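Long-range contacts in prolyl oligopeptidase (Novosphingobium capsulatum, PDB 1YR2), which probably cleaves oligopeptides on the carboxyl side of proline, and more slowly of alanine, as a serine peptidase of the S9A family: residues 189-194 with 204-209; 221-226 with 245-250; 567-572 with 589-594; 645-650 with 676-681. All blocks are in the same frame, centred on the assembly; numbering follows the deposited sequence.

Contact 1: 189-194 with 204-209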
# COMPACT_ATOMS: atom_id res chain seq x y z
N ARG A 189 -13.69 -20.72 -9.79
CA ARG A 189 -14.70 -20.21 -8.90
C ARG A 189 -16.01 -20.90 -9.18
O ARG A 189 -16.26 -21.43 -10.29
CB ARG A 189 -14.88 -18.73 -9.10
CG ARG A 189 -13.69 -17.90 -8.71
CD ARG A 189 -13.38 -17.87 -7.22
NE ARG A 189 -12.24 -17.00 -6.95
CZ ARG A 189 -10.98 -17.40 -6.95
NH1 ARG A 189 -10.66 -18.65 -7.22
NH2 ARG A 189 -10.02 -16.54 -6.71
N THR A 190 -16.87 -20.94 -8.17
CA THR A 190 -18.24 -21.37 -8.36
C THR A 190 -19.06 -20.13 -8.06
O THR A 190 -18.84 -19.52 -7.01
CB THR A 190 -18.65 -22.43 -7.38
OG1 THR A 190 -17.83 -23.61 -7.56
CG2 THR A 190 -20.17 -22.87 -7.62
N VAL A 191 -19.96 -19.73 -8.95
CA VAL A 191 -20.84 -18.60 -8.66
C VAL A 191 -22.16 -19.11 -8.14
O VAL A 191 -22.74 -19.98 -8.71
CB VAL A 191 -21.06 -17.73 -9.87
CG1 VAL A 191 -22.03 -16.61 -9.56
CG2 VAL A 191 -19.69 -17.14 -10.34
N LYS A 192 -22.61 -18.58 -7.01
CA LYS A 192 -23.83 -19.03 -6.32
C LYS A 192 -24.69 -17.77 -6.13
O LYS A 192 -24.25 -16.64 -6.34
CB LYS A 192 -23.48 -19.61 -4.96
CG LYS A 192 -22.73 -20.91 -5.04
CD LYS A 192 -22.46 -21.50 -3.69
CE LYS A 192 -21.45 -22.61 -3.83
NZ LYS A 192 -21.30 -23.42 -2.59
N PHE A 193 -25.91 -17.97 -5.69
CA PHE A 193 -26.86 -16.88 -5.54
C PHE A 193 -27.64 -17.08 -4.22
O PHE A 193 -27.97 -18.19 -3.82
CB PHE A 193 -27.83 -16.86 -6.74
CG PHE A 193 -27.18 -16.70 -8.10
CD1 PHE A 193 -26.66 -17.80 -8.78
CD2 PHE A 193 -27.12 -15.44 -8.72
CE1 PHE A 193 -26.05 -17.64 -10.00
CE2 PHE A 193 -26.57 -15.28 -9.95
CZ PHE A 193 -26.02 -16.35 -10.62
N VAL A 194 -27.99 -15.96 -3.60
CA VAL A 194 -28.86 -15.95 -2.44
C VAL A 194 -29.99 -14.92 -2.67
O VAL A 194 -29.81 -13.91 -3.37
CB VAL A 194 -28.02 -15.65 -1.18
CG1 VAL A 194 -27.41 -14.28 -1.22
CG2 VAL A 194 -28.79 -15.81 0.06
N ASP A 204 -29.20 -22.15 -8.37
CA ASP A 204 -28.27 -21.90 -9.51
C ASP A 204 -26.85 -21.90 -9.03
O ASP A 204 -26.53 -21.27 -7.97
CB ASP A 204 -28.49 -20.53 -10.17
CG ASP A 204 -29.93 -20.29 -10.61
OD1 ASP A 204 -30.88 -20.43 -9.76
OD2 ASP A 204 -30.18 -19.92 -11.78
N GLU A 205 -26.01 -22.61 -9.77
CA GLU A 205 -24.59 -22.56 -9.55
C GLU A 205 -23.92 -22.57 -10.89
O GLU A 205 -24.31 -23.33 -11.82
CB GLU A 205 -24.06 -23.71 -8.70
CG GLU A 205 -24.66 -23.87 -7.31
CD GLU A 205 -23.85 -24.84 -6.47
OE1 GLU A 205 -23.03 -25.60 -7.05
OE2 GLU A 205 -24.01 -24.84 -5.24
N LEU A 206 -22.88 -21.76 -11.01
CA LEU A 206 -22.14 -21.65 -12.25
C LEU A 206 -20.76 -22.21 -11.97
O LEU A 206 -20.07 -21.77 -11.01
CB LEU A 206 -22.04 -20.20 -12.74
CG LEU A 206 -23.38 -19.47 -12.97
CD1 LEU A 206 -23.11 -18.06 -13.35
CD2 LEU A 206 -24.23 -20.09 -14.05
N LYS A 207 -20.35 -23.18 -12.79
CA LYS A 207 -19.04 -23.82 -12.69
C LYS A 207 -18.14 -23.34 -13.83
O LYS A 207 -18.59 -22.76 -14.82
CB LYS A 207 -19.18 -25.37 -12.69
CG LYS A 207 -19.93 -25.96 -11.49
CD LYS A 207 -19.23 -25.60 -10.20
CE LYS A 207 -19.71 -26.41 -8.98
NZ LYS A 207 -18.74 -26.19 -7.85
N TRP A 208 -16.84 -23.54 -13.61
CA TRP A 208 -15.74 -23.22 -14.54
C TRP A 208 -15.55 -21.75 -14.77
O TRP A 208 -15.05 -21.31 -15.80
CB TRP A 208 -15.88 -23.99 -15.85
CG TRP A 208 -16.19 -25.40 -15.59
CD1 TRP A 208 -17.38 -26.04 -15.85
CD2 TRP A 208 -15.35 -26.35 -14.93
NE1 TRP A 208 -17.31 -27.34 -15.43
CE2 TRP A 208 -16.08 -27.57 -14.87
CE3 TRP A 208 -14.04 -26.32 -14.42
CZ2 TRP A 208 -15.55 -28.73 -14.28
CZ3 TRP A 208 -13.51 -27.48 -13.84
CH2 TRP A 208 -14.27 -28.67 -13.78
N VAL A 209 -15.94 -20.98 -13.76
CA VAL A 209 -15.77 -19.54 -13.80
C VAL A 209 -14.33 -19.31 -13.35
O VAL A 209 -13.84 -19.98 -12.44
CB VAL A 209 -16.74 -18.91 -12.83
CG1 VAL A 209 -16.49 -17.44 -12.68
CG2 VAL A 209 -18.18 -19.19 -13.25
O HOH W 1 -15.78 -24.31 -10.80
O HOH W 2 -26.66 -20.67 -5.32

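Contact 2: 221-226 with 245-250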
# COMPACT_ATOMS: atom_id res chain seq x y z
N ALA A 221 -30.48 -11.84 -14.69
CA ALA A 221 -29.47 -12.46 -15.52
C ALA A 221 -28.12 -11.87 -15.15
O ALA A 221 -28.04 -10.70 -14.74
CB ALA A 221 -29.74 -12.24 -17.01
N LEU A 222 -27.07 -12.66 -15.34
CA LEU A 222 -25.72 -12.34 -14.89
C LEU A 222 -24.72 -12.67 -15.99
O LEU A 222 -24.73 -13.79 -16.51
CB LEU A 222 -25.39 -13.19 -13.66
CG LEU A 222 -24.07 -12.76 -12.99
CD1 LEU A 222 -24.27 -11.59 -12.04
CD2 LEU A 222 -23.41 -13.88 -12.26
N LEU A 223 -23.90 -11.70 -16.35
CA LEU A 223 -22.74 -11.92 -17.23
C LEU A 223 -21.51 -12.32 -16.43
O LEU A 223 -21.22 -11.74 -15.37
CB LEU A 223 -22.38 -10.63 -17.98
CG LEU A 223 -23.37 -10.14 -19.01
CD1 LEU A 223 -23.13 -8.67 -19.33
CD2 LEU A 223 -23.27 -10.95 -20.28
N TYR A 224 -20.78 -13.29 -16.96
CA TYR A 224 -19.61 -13.83 -16.31
C TYR A 224 -18.66 -14.39 -17.37
O TYR A 224 -19.01 -14.55 -18.54
CB TYR A 224 -20.02 -14.93 -15.31
CG TYR A 224 -20.57 -16.20 -15.95
CD1 TYR A 224 -21.91 -16.29 -16.36
CD2 TYR A 224 -19.77 -17.32 -16.13
CE1 TYR A 224 -22.39 -17.44 -16.94
CE2 TYR A 224 -20.24 -18.46 -16.76
CZ TYR A 224 -21.58 -18.53 -17.11
OH TYR A 224 -22.05 -19.70 -17.66
N SER A 225 -17.43 -14.64 -16.97
CA SER A 225 -16.45 -15.24 -17.85
C SER A 225 -16.06 -16.61 -17.34
O SER A 225 -16.02 -16.86 -16.13
CB SER A 225 -15.21 -14.35 -17.94
OG SER A 225 -15.58 -13.04 -18.40
N ARG A 226 -15.82 -17.52 -18.28
CA ARG A 226 -15.50 -18.90 -17.98
C ARG A 226 -14.56 -19.49 -19.06
O ARG A 226 -14.32 -18.87 -20.09
CB ARG A 226 -16.76 -19.75 -17.91
CG ARG A 226 -17.57 -19.84 -19.21
CD ARG A 226 -18.60 -21.00 -19.18
NE ARG A 226 -17.87 -22.25 -19.29
CZ ARG A 226 -18.39 -23.47 -19.15
NH1 ARG A 226 -19.69 -23.62 -18.96
NH2 ARG A 226 -17.58 -24.54 -19.24
N VAL A 245 -17.20 -14.94 -22.53
CA VAL A 245 -18.22 -14.25 -21.76
C VAL A 245 -19.57 -14.89 -22.11
O VAL A 245 -19.84 -15.08 -23.28
CB VAL A 245 -18.24 -12.76 -22.07
CG1 VAL A 245 -19.33 -12.04 -21.23
CG2 VAL A 245 -16.92 -12.16 -21.81
N TRP A 246 -20.32 -15.30 -21.08
CA TRP A 246 -21.65 -15.90 -21.17
C TRP A 246 -22.67 -15.16 -20.30
O TRP A 246 -22.29 -14.41 -19.38
CB TRP A 246 -21.61 -17.33 -20.69
CG TRP A 246 -20.77 -18.23 -21.48
CD1 TRP A 246 -19.38 -18.26 -21.56
CD2 TRP A 246 -21.23 -19.29 -22.34
NE1 TRP A 246 -18.98 -19.26 -22.41
CE2 TRP A 246 -20.08 -19.92 -22.89
CE3 TRP A 246 -22.51 -19.77 -22.71
CZ2 TRP A 246 -20.17 -21.00 -23.78
CZ3 TRP A 246 -22.60 -20.83 -23.58
CH2 TRP A 246 -21.43 -21.44 -24.11
N LEU A 247 -23.95 -15.42 -20.58
CA LEU A 247 -25.08 -14.84 -19.87
C LEU A 247 -25.83 -16.00 -19.24
O LEU A 247 -26.26 -16.93 -19.92
CB LEU A 247 -26.01 -14.05 -20.79
CG LEU A 247 -27.23 -13.39 -20.16
CD1 LEU A 247 -26.75 -12.25 -19.25
CD2 LEU A 247 -28.18 -12.87 -21.22
N HIS A 248 -25.99 -15.93 -17.93
CA HIS A 248 -26.81 -16.89 -17.22
C HIS A 248 -28.17 -16.28 -16.87
O HIS A 248 -28.23 -15.23 -16.21
CB HIS A 248 -26.15 -17.36 -15.92
CG HIS A 248 -27.00 -18.29 -15.13
ND1 HIS A 248 -27.38 -19.52 -15.62
CD2 HIS A 248 -27.60 -18.16 -13.92
CE1 HIS A 248 -28.14 -20.13 -14.72
NE2 HIS A 248 -28.31 -19.32 -13.69
N ARG A 249 -29.23 -16.99 -17.22
CA ARG A 249 -30.59 -16.59 -16.81
C ARG A 249 -31.05 -17.31 -15.55
O ARG A 249 -30.96 -18.51 -15.44
CB ARG A 249 -31.58 -16.75 -17.96
CG ARG A 249 -31.32 -15.69 -19.07
CD ARG A 249 -32.32 -15.77 -20.21
NE ARG A 249 -32.07 -14.76 -21.24
CZ ARG A 249 -31.33 -14.96 -22.32
NH1 ARG A 249 -30.73 -16.13 -22.55
NH2 ARG A 249 -31.21 -13.98 -23.18
N LEU A 250 -31.50 -16.56 -14.57
CA LEU A 250 -31.68 -17.13 -13.26
C LEU A 250 -32.85 -18.10 -13.35
O LEU A 250 -33.79 -17.82 -14.05
CB LEU A 250 -31.92 -16.02 -12.22
CG LEU A 250 -30.75 -15.42 -11.46
CD1 LEU A 250 -30.10 -16.48 -10.60
CD2 LEU A 250 -29.72 -14.74 -12.38

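Contact 3: 567-572 with 589-594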
# COMPACT_ATOMS: atom_id res chain seq x y z
N HIS A 567 19.78 16.07 19.49
CA HIS A 567 20.18 14.70 19.77
C HIS A 567 18.98 13.75 19.94
O HIS A 567 19.10 12.73 20.58
CB HIS A 567 21.14 14.66 21.00
CG HIS A 567 22.39 15.45 20.78
ND1 HIS A 567 23.29 15.14 19.77
CD2 HIS A 567 22.84 16.58 21.36
CE1 HIS A 567 24.27 16.03 19.78
NE2 HIS A 567 24.01 16.92 20.73
N GLY A 568 17.86 14.08 19.30
CA GLY A 568 16.64 13.30 19.40
C GLY A 568 16.14 12.71 18.09
O GLY A 568 14.96 12.38 18.02
N LEU A 569 16.98 12.59 17.08
CA LEU A 569 16.57 12.00 15.81
C LEU A 569 16.92 10.51 15.67
O LEU A 569 18.09 10.11 15.80
CB LEU A 569 17.19 12.79 14.64
CG LEU A 569 16.76 12.42 13.24
CD1 LEU A 569 15.27 12.49 13.04
CD2 LEU A 569 17.47 13.32 12.27
N ALA A 570 15.92 9.69 15.43
CA ALA A 570 16.11 8.28 15.09
C ALA A 570 15.66 8.03 13.66
O ALA A 570 14.73 8.67 13.17
CB ALA A 570 15.29 7.39 16.01
N ILE A 571 16.30 7.07 12.98
CA ILE A 571 15.94 6.77 11.59
C ILE A 571 15.69 5.29 11.42
O ILE A 571 16.31 4.48 12.08
CB ILE A 571 17.03 7.24 10.61
CG1 ILE A 571 18.44 6.77 11.06
CG2 ILE A 571 16.99 8.73 10.51
CD1 ILE A 571 19.55 7.01 10.01
N GLU A 572 14.74 4.95 10.55
CA GLU A 572 14.40 3.54 10.31
C GLU A 572 14.19 3.41 8.81
O GLU A 572 13.73 4.35 8.15
CB GLU A 572 13.11 3.19 11.06
CG GLU A 572 12.81 1.70 11.09
CD GLU A 572 11.59 1.26 11.96
OE1 GLU A 572 11.16 1.99 12.89
OE2 GLU A 572 11.05 0.16 11.68
N PRO A 589 27.07 10.29 10.93
CA PRO A 589 26.81 9.63 12.23
C PRO A 589 26.47 10.65 13.30
O PRO A 589 25.71 10.33 14.24
CB PRO A 589 28.11 8.91 12.54
CG PRO A 589 29.14 9.56 11.69
CD PRO A 589 28.43 10.02 10.44
N ASP A 590 26.97 11.88 13.17
CA ASP A 590 26.66 12.96 14.12
C ASP A 590 25.22 13.45 14.10
O ASP A 590 24.77 14.07 15.06
CB ASP A 590 27.55 14.19 13.86
CG ASP A 590 27.35 14.75 12.47
OD1 ASP A 590 27.44 13.97 11.47
OD2 ASP A 590 27.07 15.93 12.25
N LEU A 591 24.49 13.18 13.02
CA LEU A 591 23.12 13.67 12.89
C LEU A 591 22.05 12.84 13.62
O LEU A 591 20.96 13.35 13.90
CB LEU A 591 22.78 13.79 11.42
CG LEU A 591 21.57 14.53 10.88
CD1 LEU A 591 21.39 15.95 11.48
CD2 LEU A 591 21.74 14.59 9.34
N PHE A 592 22.36 11.57 13.90
CA PHE A 592 21.37 10.57 14.35
C PHE A 592 21.72 10.04 15.73
O PHE A 592 22.86 9.67 16.01
CB PHE A 592 21.30 9.38 13.35
CG PHE A 592 21.15 9.85 11.92
CD1 PHE A 592 20.01 10.53 11.53
CD2 PHE A 592 22.17 9.70 11.00
CE1 PHE A 592 19.87 11.01 10.23
CE2 PHE A 592 22.04 10.17 9.69
CZ PHE A 592 20.87 10.82 9.31
N ALA A 593 20.74 10.03 16.61
CA ALA A 593 20.94 9.43 17.93
C ALA A 593 20.88 7.92 17.85
O ALA A 593 21.58 7.23 18.62
CB ALA A 593 19.92 9.94 18.90
N ALA A 594 20.04 7.41 16.97
CA ALA A 594 19.89 5.97 16.84
C ALA A 594 19.41 5.63 15.46
O ALA A 594 18.81 6.44 14.82
CB ALA A 594 18.93 5.45 17.87
O HOH W 3 20.11 13.27 16.65

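Contact 4: 645-650 with 676-681. With GOL (glycerol), chain B.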
# COMPACT_ATOMS: atom_id res chain seq x y z
N VAL A 645 35.18 7.75 14.87
CA VAL A 645 34.04 8.64 14.85
C VAL A 645 32.96 7.96 15.69
O VAL A 645 32.74 6.78 15.50
CB VAL A 645 33.61 8.77 13.35
CG1 VAL A 645 32.27 9.32 13.19
CG2 VAL A 645 34.67 9.64 12.60
N ASP A 646 32.29 8.68 16.60
CA ASP A 646 31.19 8.11 17.37
C ASP A 646 29.92 7.90 16.50
O ASP A 646 29.37 8.85 15.92
CB ASP A 646 30.83 8.96 18.59
CG ASP A 646 31.92 8.93 19.70
OD1 ASP A 646 32.73 7.99 19.81
OD2 ASP A 646 32.01 9.85 20.51
N TYR A 647 29.46 6.66 16.46
CA TYR A 647 28.29 6.28 15.69
C TYR A 647 27.06 6.33 16.59
O TYR A 647 27.16 6.18 17.80
CB TYR A 647 28.46 4.85 15.11
CG TYR A 647 29.08 4.83 13.70
CD1 TYR A 647 30.22 5.59 13.39
CD2 TYR A 647 28.51 4.10 12.69
CE1 TYR A 647 30.77 5.57 12.13
CE2 TYR A 647 29.05 4.09 11.39
CZ TYR A 647 30.19 4.79 11.14
OH TYR A 647 30.67 4.80 9.86
N PRO A 648 25.90 6.45 15.98
CA PRO A 648 24.66 6.29 16.72
C PRO A 648 24.54 4.88 17.31
O PRO A 648 25.27 3.94 16.95
CB PRO A 648 23.58 6.50 15.67
CG PRO A 648 24.24 6.72 14.39
CD PRO A 648 25.68 6.63 14.53
N ALA A 649 23.60 4.74 18.21
CA ALA A 649 23.15 3.39 18.60
C ALA A 649 22.48 2.79 17.37
O ALA A 649 21.72 3.47 16.70
CB ALA A 649 22.18 3.46 19.75
N ILE A 650 22.72 1.51 17.10
CA ILE A 650 22.23 0.87 15.90
C ILE A 650 21.71 -0.50 16.24
O ILE A 650 22.39 -1.26 16.95
CB ILE A 650 23.36 0.72 14.84
CG1 ILE A 650 23.92 2.07 14.41
CG2 ILE A 650 22.85 -0.05 13.62
CD1 ILE A 650 25.16 1.99 13.54
N ALA A 676 34.80 -2.16 14.59
CA ALA A 676 35.32 -0.81 14.42
C ALA A 676 35.37 -0.03 15.72
O ALA A 676 34.65 -0.33 16.64
CB ALA A 676 34.50 -0.03 13.38
N ALA A 677 36.23 0.99 15.74
CA ALA A 677 36.32 1.94 16.85
C ALA A 677 35.36 3.14 16.66
O ALA A 677 35.75 4.19 16.15
CB ALA A 677 37.77 2.42 16.96
N ILE A 678 34.10 2.95 17.02
CA ILE A 678 33.03 3.89 16.67
C ILE A 678 32.20 4.26 17.89
O ILE A 678 30.98 4.53 17.82
CB ILE A 678 32.14 3.34 15.52
CG1 ILE A 678 31.62 1.93 15.82
CG2 ILE A 678 32.94 3.40 14.20
CD1 ILE A 678 30.62 1.45 14.82
N GLY A 679 32.88 4.27 19.03
CA GLY A 679 32.29 4.78 20.23
C GLY A 679 31.49 3.76 21.01
O GLY A 679 31.42 2.57 20.67
N PRO A 680 30.94 4.23 22.12
CA PRO A 680 30.39 3.36 23.16
C PRO A 680 28.93 2.94 23.01
O PRO A 680 28.50 2.09 23.79
CB PRO A 680 30.58 4.20 24.42
CG PRO A 680 30.33 5.63 23.90
CD PRO A 680 30.95 5.65 22.54
N LYS A 681 28.18 3.48 22.04
CA LYS A 681 26.76 3.15 21.89
C LYS A 681 26.62 1.72 21.37
O LYS A 681 27.48 1.23 20.65
CB LYS A 681 26.04 4.21 21.00
CG LYS A 681 25.89 5.58 21.75
CD LYS A 681 25.18 6.62 20.90
CE LYS A 681 24.93 7.98 21.62
NZ LYS A 681 23.95 8.72 20.70
C1 GOL B . 25.24 11.46 17.10
O1 GOL B . 26.06 12.54 17.49
C2 GOL B . 25.81 10.15 17.62
O2 GOL B . 24.70 9.39 18.07
C3 GOL B . 26.77 10.36 18.81
O3 GOL B . 26.89 9.17 19.57
O HOH W 4 28.97 5.08 19.61

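Contact 1: 189-194 with 204-209
The ring of F193 is met at its edge, in plane, by the carbonyl O of D204, 3.6 Å from CD1, and near the same plane by CD1 of L206; the D204 carboxylate is turned 69° from the ring and makes its bonds elsewhere, to H248 and to the backbone N of G251. F193 belongs to strand 188-195, which pairs with the edge strand 204-210 in a four-stranded antiparallel blade of the beta-propeller. V191 and L206 form a hydrogen-bonded antiparallel pair: V191 N reaches L206 O at 2.9 Å, in the carbonyl plane on a lone pair, and L206 N returns to V191 O. Two residues earlier, R189 N donates to V209 O from 26° above the carbonyl plane. V209 rather than W208 faces R189, so the register slips by one, a beta bulge, and water 1 bridges R189 O and W208 N. V191, L206 and V209 share one face, with V191 CG2 3.9 Å from V209 CG2. On the other face K192 and E205 run side by side, their charged ends near but not salt-bridged. K207, bent at chi2 (-60°), brings its NZ back to donate to T190 OG1 at 2.8 Å.

Contact 2: 221-226 with 245-250
Two central strands of a propeller blade, 221-226 and 244-249, pair here in regular antiparallel register. L222 and H248 are joined by two bonds, the straighter being H248 N to L222 O at 2.9 Å and 177°. Y224 and W246 form the second hydrogen-bonded pair, their donors lying nearly along the C=O axes, with W246 N to Y224 O at 3.0 Å. A221, L223 and S225 face R249, L247 and V245 as non-hydrogen-bonded pairs, and L223 CD2 reaches L247 CD1 at 3.9 Å. These side chains share one face of the sheet, its apolar part made by A221, L223, V245 and L247; L223 and V245 continue onto strand 270-275 of the next blade, while the opposite face, with Y224 and H248, meets L206 on strand 204-210 of the preceding one. Such sheet-on-sheet stacking is what builds a beta-propeller. Y224 takes the crowded chi1 position (68°), its CG between the backbone N and the carbonyl carbon, which leans the ring across the strand so that CZ lies 3.8 Å from W246 CB. The two aromatic planes are 24° apart but slid until they barely overlap. R226, also crowded at chi1, places CD over one face of the W246 indole, 3.9 Å from the centroid of the five-membered ring, a CH-pi contact; its guanidinium is farther off, at most weakly attracted. D257 bonds Y224 OH through OD2 and H248 ND1 through OD1.

Contact 3: 567-572 with 589-594
This is a strand-to-loop contact, closed by a single parallel bridge, where strand 569-574 meets the loop leading into its neighbour 594-598 in the alpha/beta-hydrolase sheet, with helix 576-587 as the crossover between them. A593 N donates to L569 O at 2.8 Å, and I571 N donates to A594 O at 3.2 Å; both donors lie in the plane of the carbonyl they reach. A570 and A594 form the parallel bridge, CA to CA 4.8 Å. One step earlier, water 3 bridges the backbones, accepting from L569 N and donating to L591 O. F592 carries the apolar part. Its ring is sandwiched: I571 CD1 sits over the centre of one face, 3.7 Å from the centroid and 7° off the normal, and L591 CB lies over the opposite face. I571 has CG1 in the crowded position (chi1 49°) and crosses F592 at about a right angle, while CG2 touches F592 CD1 at 3.7 Å. L569 runs alongside F592, its CD2 3.8 Å from CD1 of the ring. Around this apolar cluster, I571 and F592 both touch V584 of helix 576-587, and L591 packs on helix 544-560; A570 and A594 turn instead to L713 of helix 699-717.

Contact 4: 645-650 with 676-681
The two segments run in roughly similar directions, 32° apart end to end, and one direct backbone bond joins them: Y647 N to I678 O, 2.9 Å and nearly straight at 174°, although the donor stands 40° above the carbonyl plane. I678 CA adds a CA-H...O contact to V645 O at 3.1 Å. Water 4 knits the backbones further, donating to Y647 O and to I678 O and accepting from K681 N, so I678 O is held twice. The I678 side chain lies against the Y647 ring, crossing it obliquely: with CG1 in the crowded position between the backbone N and the carbonyl carbon, CD1 comes over one face at 4.3 Å from the centroid, a CH-pi contact, and CG2 approaches CD1 of the ring at 3.6 Å. The phenol OH is bonded elsewhere, to N586 OD1 and to R642 N. G679 has backbone angles that would press a CB against the carbonyl O of I678, and the CB would also strike D646 OD1, which sits 3.3 Å from G679 CA. K681, extended beyond CG, runs past Y647 O and A649, with CD 3.6 Å from A649 N; its NZ donates to O2 of a glycerol at 2.8 Å and makes a weak bond to A593 O. The glycerol, probably from the crystallisation liquor, also makes a weak bond from O3 to Y647 O and is held by F592 O and D590 O. Strand 649-654, helix 664-675 and strand 683-687 form a beta-alpha-beta crossover, right-handed as in the alpha/beta-hydrolase fold, and 676-681 lies in the loop that closes it.

The contacts fall into two pairs on opposite sides of the chain's centre, one in the propeller and one in the hydrolase domain; the centres of contacts 1 and 3 are about 57 Å apart. Contacts 1 and 2 belong to adjacent blades and touch through a probable hydrogen bond, D204 OD2 to H248 NE2 at 2.7 Å, beside L206 CD2 packed 3.5 Å from H248 CG. Contacts 3 and 4 feed successive strands of one sheet, joined by a probable hydrogen bond between A649 N and A593 O, 3.2 Å, and the glycerol touches both. Strand 569-574 of contact 3 runs into a GxSxG pattern around S575, consistent with the nucleophile elbow.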